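Local coordinates for 6-phosphogluconate dehydratase (Shewanella oneidensis, PDB 2GP4), which probably dehydrates 6-phosphogluconate to 2-keto-3-deoxy-6-phosphogluconate, a step of the Entner-Doudoroff pathway, and is seen here without its iron-sulfur cluster, at residues L443-V457 with A535-P547. Sequence-based numbering, arbitrary orientation.
Sequences LKGNLGRAVIKVSAV and ASGKVPAAIHLTP
The carbonyl O of K453 is gripped by two waters that carry it across to 535-547: one, 2.6 Å from K453 O, accepts from A541 N, while the other accepts from A456 N and donates to G537 O. A third water joins K453 N to A541 O, so where the strands splay apart, water replaces direct pairing. The side chain of K453, bent at chi2, chi3 and chi4 (chi2 -56°), curls back to put NZ 2.8 Å from S536 OG; a long flexible lysine suits this reach, and the serine hydroxyl offers an oxygen that can accept from the ammonium group. A leucine in place of this lysine would probably leave S536 OG without this partner and its side chain freer to turn. Farther along, 448-453 and 541-546 pair antiparallel. V451 and I543 exchange two nearly straight bonds, I543 N to V451 O being 2.9 Å, and their beta-branched side chains meet obliquely, V451 CG2 against I543 CG1 (3.7 Å). V451 CG2 also lies over one face of the H544 ring. H544 adopts a left-handed backbone conformation at a beta bulge, shifting the register by one before R449 pairs with T546; T546 OG1 donates to H544 O at 2.7 Å and braces the corner. A450, having only a methyl, lets I543 O approach within 3.2 Å of CB, and G448 lies so near T546 O that any CB would clash. In the C-terminal domain's mixed sheet, this pair lies between parallel strand 524-528 and hairpin partner 440-445, whose K444 backbone bonds G571 and L573.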
loop_
_atom_site.group_PDB
_atom_site.type_symbol
_atom_site.label_atom_id
_atom_site.label_comp_id
_atom_site.label_asym_id
_atom_site.label_seq_id
_atom_site.Cartn_x
_atom_site.Cartn_y
_atom_site.Cartn_z
ATOM N N LEU A 443 -6.430 -10.932 12.400
ATOM C CA LEU A 443 -6.843 -12.234 12.918
ATOM C C LEU A 443 -5.714 -12.835 13.755
ATOM O O LEU A 443 -4.558 -12.854 13.320
ATOM C CB LEU A 443 -7.266 -13.178 11.784
ATOM C CG LEU A 443 -8.416 -12.719 10.870
ATOM C CD1 LEU A 443 -8.478 -13.555 9.605
ATOM C CD2 LEU A 443 -9.781 -12.715 11.574
ATOM N N LYS A 444 -6.054 -13.297 14.957
ATOM C CA LYS A 444 -5.093 -13.913 15.871
ATOM C C LYS A 444 -5.551 -15.315 16.260
ATOM O O LYS A 444 -6.748 -15.597 16.277
ATOM C CB LYS A 444 -4.958 -13.095 17.165
ATOM C CG LYS A 444 -4.455 -11.677 17.015
ATOM C CD LYS A 444 -3.701 -11.218 18.276
ATOM C CE LYS A 444 -4.620 -10.988 19.487
ATOM N NZ LYS A 444 -5.189 -9.612 19.539
ATOM N N GLY A 445 -4.590 -16.176 16.598
ATOM C CA GLY A 445 -4.874 -17.475 17.204
ATOM C C GLY A 445 -3.655 -18.377 17.258
ATOM O O GLY A 445 -2.518 -17.915 17.093
ATOM N N ASN A 446 -3.893 -19.669 17.478
ATOM C CA ASN A 446 -2.806 -20.652 17.519
ATOM C C ASN A 446 -2.069 -20.767 16.176
ATOM O O ASN A 446 -0.894 -21.146 16.138
ATOM C CB ASN A 446 -3.308 -22.029 18.010
ATOM C CG ASN A 446 -4.298 -22.689 17.038
ATOM O OD1 ASN A 446 -4.928 -22.023 16.208
ATOM N ND2 ASN A 446 -4.434 -24.013 17.148
ATOM N N LEU A 447 -2.764 -20.430 15.088
ATOM C CA LEU A 447 -2.166 -20.416 13.746
ATOM C C LEU A 447 -1.219 -19.231 13.521
ATOM O O LEU A 447 -0.350 -19.276 12.638
ATOM C CB LEU A 447 -3.253 -20.437 12.666
ATOM C CG LEU A 447 -3.928 -21.789 12.388
ATOM C CD1 LEU A 447 -5.277 -21.611 11.730
ATOM C CD2 LEU A 447 -3.039 -22.673 11.528
ATOM N N GLY A 448 -1.393 -18.175 14.314
ATOM C CA GLY A 448 -0.518 -17.005 14.250
ATOM C C GLY A 448 -1.262 -15.699 14.042
ATOM O O GLY A 448 -2.237 -15.410 14.733
ATOM N N ARG A 449 -0.789 -14.903 13.090
ATOM C CA ARG A 449 -1.379 -13.602 12.800
ATOM C C ARG A 449 -1.577 -13.449 11.296
ATOM O O ARG A 449 -0.688 -13.783 10.509
ATOM C CB ARG A 449 -0.493 -12.474 13.342
ATOM C CG ARG A 449 -0.317 -12.478 14.870
ATOM C CD ARG A 449 0.808 -11.531 15.348
ATOM N NE ARG A 449 0.537 -10.131 15.006
ATOM C CZ ARG A 449 -0.220 -9.307 15.728
ATOM N NH1 ARG A 449 -0.800 -9.730 16.848
ATOM N NH2 ARG A 449 -0.409 -8.057 15.328
ATOM N N ALA A 450 -2.749 -12.958 10.904
ATOM C CA ALA A 450 -3.037 -12.656 9.504
ATOM C C ALA A 450 -3.922 -11.415 9.398
ATOM O O ALA A 450 -4.341 -10.852 10.403
ATOM C CB ALA A 450 -3.701 -13.855 8.833
ATOM N N VAL A 451 -4.198 -10.979 8.178
ATOM C CA VAL A 451 -5.168 -9.911 7.959
ATOM C C VAL A 451 -6.286 -10.399 7.036
ATOM O O VAL A 451 -6.118 -11.377 6.304
ATOM C CB VAL A 451 -4.517 -8.598 7.425
ATOM C CG1 VAL A 451 -3.559 -8.005 8.461
ATOM C CG2 VAL A 451 -3.803 -8.827 6.105
ATOM N N ILE A 452 -7.427 -9.719 7.099
ATOM C CA ILE A 452 -8.584 -10.029 6.269
ATOM C C ILE A 452 -9.294 -8.739 5.858
ATOM O O ILE A 452 -9.451 -7.825 6.678
ATOM C CB ILE A 452 -9.577 -11.017 6.990
ATOM C CG1 ILE A 452 -10.729 -11.429 6.060
ATOM C CG2 ILE A 452 -10.109 -10.423 8.303
ATOM C CD1 ILE A 452 -11.460 -12.700 6.485
ATOM N N LYS A 453 -9.689 -8.668 4.583
ATOM C CA LYS A 453 -10.612 -7.642 4.114
ATOM C C LYS A 453 -12.042 -8.166 4.106
ATOM O O LYS A 453 -12.365 -9.122 3.389
ATOM C CB LYS A 453 -10.236 -7.122 2.726
ATOM C CG LYS A 453 -9.121 -6.072 2.724
ATOM C CD LYS A 453 -9.410 -4.845 3.598
ATOM C CE LYS A 453 -10.578 -4.018 3.078
ATOM N NZ LYS A 453 -10.390 -3.552 1.676
ATOM N N VAL A 454 -12.889 -7.531 4.910
ATOM C CA VAL A 454 -14.278 -7.953 5.058
ATOM C C VAL A 454 -15.246 -6.998 4.357
ATOM O O VAL A 454 -16.460 -7.186 4.417
ATOM C CB VAL A 454 -14.676 -8.135 6.552
ATOM C CG1 VAL A 454 -13.906 -9.292 7.165
ATOM C CG2 VAL A 454 -14.447 -6.854 7.358
ATOM N N SER A 455 -14.689 -5.987 3.693
ATOM C CA SER A 455 -15.453 -4.937 3.020
ATOM C C SER A 455 -16.498 -5.431 2.021
ATOM O O SER A 455 -17.585 -4.853 1.924
ATOM C CB SER A 455 -14.499 -3.987 2.308
ATOM O OG SER A 455 -13.849 -3.159 3.245
ATOM N N ALA A 456 -16.155 -6.473 1.268
ATOM C CA ALA A 456 -17.065 -7.045 0.273
ATOM C C ALA A 456 -17.595 -8.409 0.723
ATOM O O ALA A 456 -18.162 -9.166 -0.071
ATOM C CB ALA A 456 -16.373 -7.148 -1.093
ATOM N N VAL A 457 -17.404 -8.716 2.003
ATOM C CA VAL A 457 -17.860 -9.981 2.572
ATOM C C VAL A 457 -19.141 -9.745 3.361
ATOM O O VAL A 457 -19.157 -8.973 4.322
ATOM C CB VAL A 457 -16.786 -10.636 3.478
ATOM C CG1 VAL A 457 -17.282 -11.966 4.037
ATOM C CG2 VAL A 457 -15.487 -10.841 2.708
ATOM N N ALA A 535 -6.883 -6.973 -3.922
ATOM C CA ALA A 535 -8.257 -6.473 -3.941
ATOM C C ALA A 535 -9.132 -7.151 -2.870
ATOM O O ALA A 535 -8.674 -8.061 -2.170
ATOM C CB ALA A 535 -8.867 -6.662 -5.340
ATOM N N SER A 536 -10.387 -6.707 -2.759
ATOM C CA SER A 536 -11.336 -7.242 -1.781
ATOM C C SER A 536 -12.349 -8.193 -2.434
ATOM O O SER A 536 -13.114 -7.795 -3.320
ATOM C CB SER A 536 -12.088 -6.095 -1.094
ATOM O OG SER A 536 -11.203 -5.130 -0.546
ATOM N N GLY A 537 -12.363 -9.443 -1.987
ATOM C CA GLY A 537 -13.324 -10.414 -2.480
ATOM C C GLY A 537 -14.515 -10.604 -1.554
ATOM O O GLY A 537 -14.579 -10.016 -0.467
ATOM N N LYS A 538 -15.461 -11.432 -1.998
ATOM C CA LYS A 538 -16.664 -11.748 -1.231
ATOM C C LYS A 538 -16.461 -12.983 -0.347
ATOM O O LYS A 538 -17.267 -13.272 0.540
ATOM C CB LYS A 538 -17.860 -11.945 -2.171
ATOM C CG LYS A 538 -17.744 -13.153 -3.109
ATOM C CD LYS A 538 -18.856 -13.149 -4.149
ATOM C CE LYS A 538 -18.545 -14.084 -5.299
ATOM N NZ LYS A 538 -19.716 -14.234 -6.211
ATOM N N VAL A 539 -15.379 -13.710 -0.598
ATOM C CA VAL A 539 -15.050 -14.887 0.190
ATOM C C VAL A 539 -14.079 -14.481 1.294
ATOM O O VAL A 539 -13.094 -13.791 1.021
ATOM C CB VAL A 539 -14.458 -16.000 -0.702
ATOM C CG1 VAL A 539 -13.834 -17.115 0.136
ATOM C CG2 VAL A 539 -15.537 -16.557 -1.626
ATOM N N PRO A 540 -14.360 -14.889 2.547
ATOM C CA PRO A 540 -13.440 -14.550 3.633
ATOM C C PRO A 540 -12.067 -15.146 3.357
ATOM O O PRO A 540 -11.949 -16.352 3.105
ATOM C CB PRO A 540 -14.077 -15.220 4.862
ATOM C CG PRO A 540 -14.980 -16.276 4.298
ATOM C CD PRO A 540 -15.506 -15.685 3.034
ATOM N N ALA A 541 -11.044 -14.299 3.384
ATOM C CA ALA A 541 -9.681 -14.754 3.116
ATOM C C ALA A 541 -8.702 -14.267 4.185
ATOM O O ALA A 541 -8.483 -13.067 4.335
ATOM C CB ALA A 541 -9.241 -14.301 1.733
ATOM N N ALA A 542 -8.135 -15.205 4.939
ATOM C CA ALA A 542 -7.055 -14.889 5.865
ATOM C C ALA A 542 -5.741 -14.936 5.097
ATOM O O ALA A 542 -5.345 -15.990 4.612
ATOM C CB ALA A 542 -7.044 -15.856 7.022
ATOM N N ILE A 543 -5.089 -13.781 4.971
ATOM C CA ILE A 543 -3.905 -13.626 4.112
ATOM C C ILE A 543 -2.689 -13.119 4.895
ATOM O O ILE A 543 -2.835 -12.588 6.001
ATOM C CB ILE A 543 -4.182 -12.678 2.899
ATOM C CG1 ILE A 543 -4.552 -11.263 3.367
ATOM C CG2 ILE A 543 -5.267 -13.250 1.991
ATOM C CD1 ILE A 543 -4.541 -10.210 2.267
ATOM N N HIS A 544 -1.494 -13.274 4.316
ATOM C CA HIS A 544 -0.241 -12.856 4.970
ATOM C C HIS A 544 0.022 -13.628 6.275
ATOM O O HIS A 544 0.784 -13.166 7.129
ATOM C CB HIS A 544 -0.227 -11.333 5.240
ATOM C CG HIS A 544 -0.479 -10.494 4.025
ATOM N ND1 HIS A 544 -0.272 -9.133 4.007
ATOM C CD2 HIS A 544 -0.922 -10.821 2.786
ATOM C CE1 HIS A 544 -0.578 -8.657 2.813
ATOM N NE2 HIS A 544 -0.975 -9.662 2.053
ATOM N N LEU A 545 -0.604 -14.800 6.415
ATOM C CA LEU A 545 -0.414 -15.649 7.596
ATOM C C LEU A 545 1.062 -15.807 7.956
ATOM O O LEU A 545 1.912 -16.078 7.098
ATOM C CB LEU A 545 -1.075 -17.027 7.429
ATOM C CG LEU A 545 -1.047 -17.927 8.673
ATOM C CD1 LEU A 545 -1.673 -17.245 9.895
ATOM C CD2 LEU A 545 -1.720 -19.268 8.413
ATOM N N THR A 546 1.337 -15.629 9.241
ATOM C CA THR A 546 2.682 -15.553 9.763
ATOM C C THR A 546 2.697 -16.207 11.146
ATOM O O THR A 546 1.779 -15.976 11.951
ATOM C CB THR A 546 3.150 -14.078 9.827
ATOM O OG1 THR A 546 3.048 -13.495 8.519
ATOM C CG2 THR A 546 4.599 -13.965 10.311
ATOM N N PRO A 547 3.727 -17.040 11.423
ATOM C CA PRO A 547 4.843 -17.418 10.532
ATOM C C PRO A 547 4.393 -18.218 9.310
ATOM O O PRO A 547 3.458 -19.017 9.405
ATOM C CB PRO A 547 5.737 -18.286 11.433
ATOM C CG PRO A 547 5.351 -17.933 12.826
ATOM C CD PRO A 547 3.871 -17.671 12.748
HETATM O O HOH W 1 1.199 -20.434 10.350
HETATM O O HOH W 2 -8.898 -11.035 2.758
HETATM O O HOH W 3 -13.700 -8.003 1.080
HETATM O O HOH W 4 -11.558 -11.488 2.549
#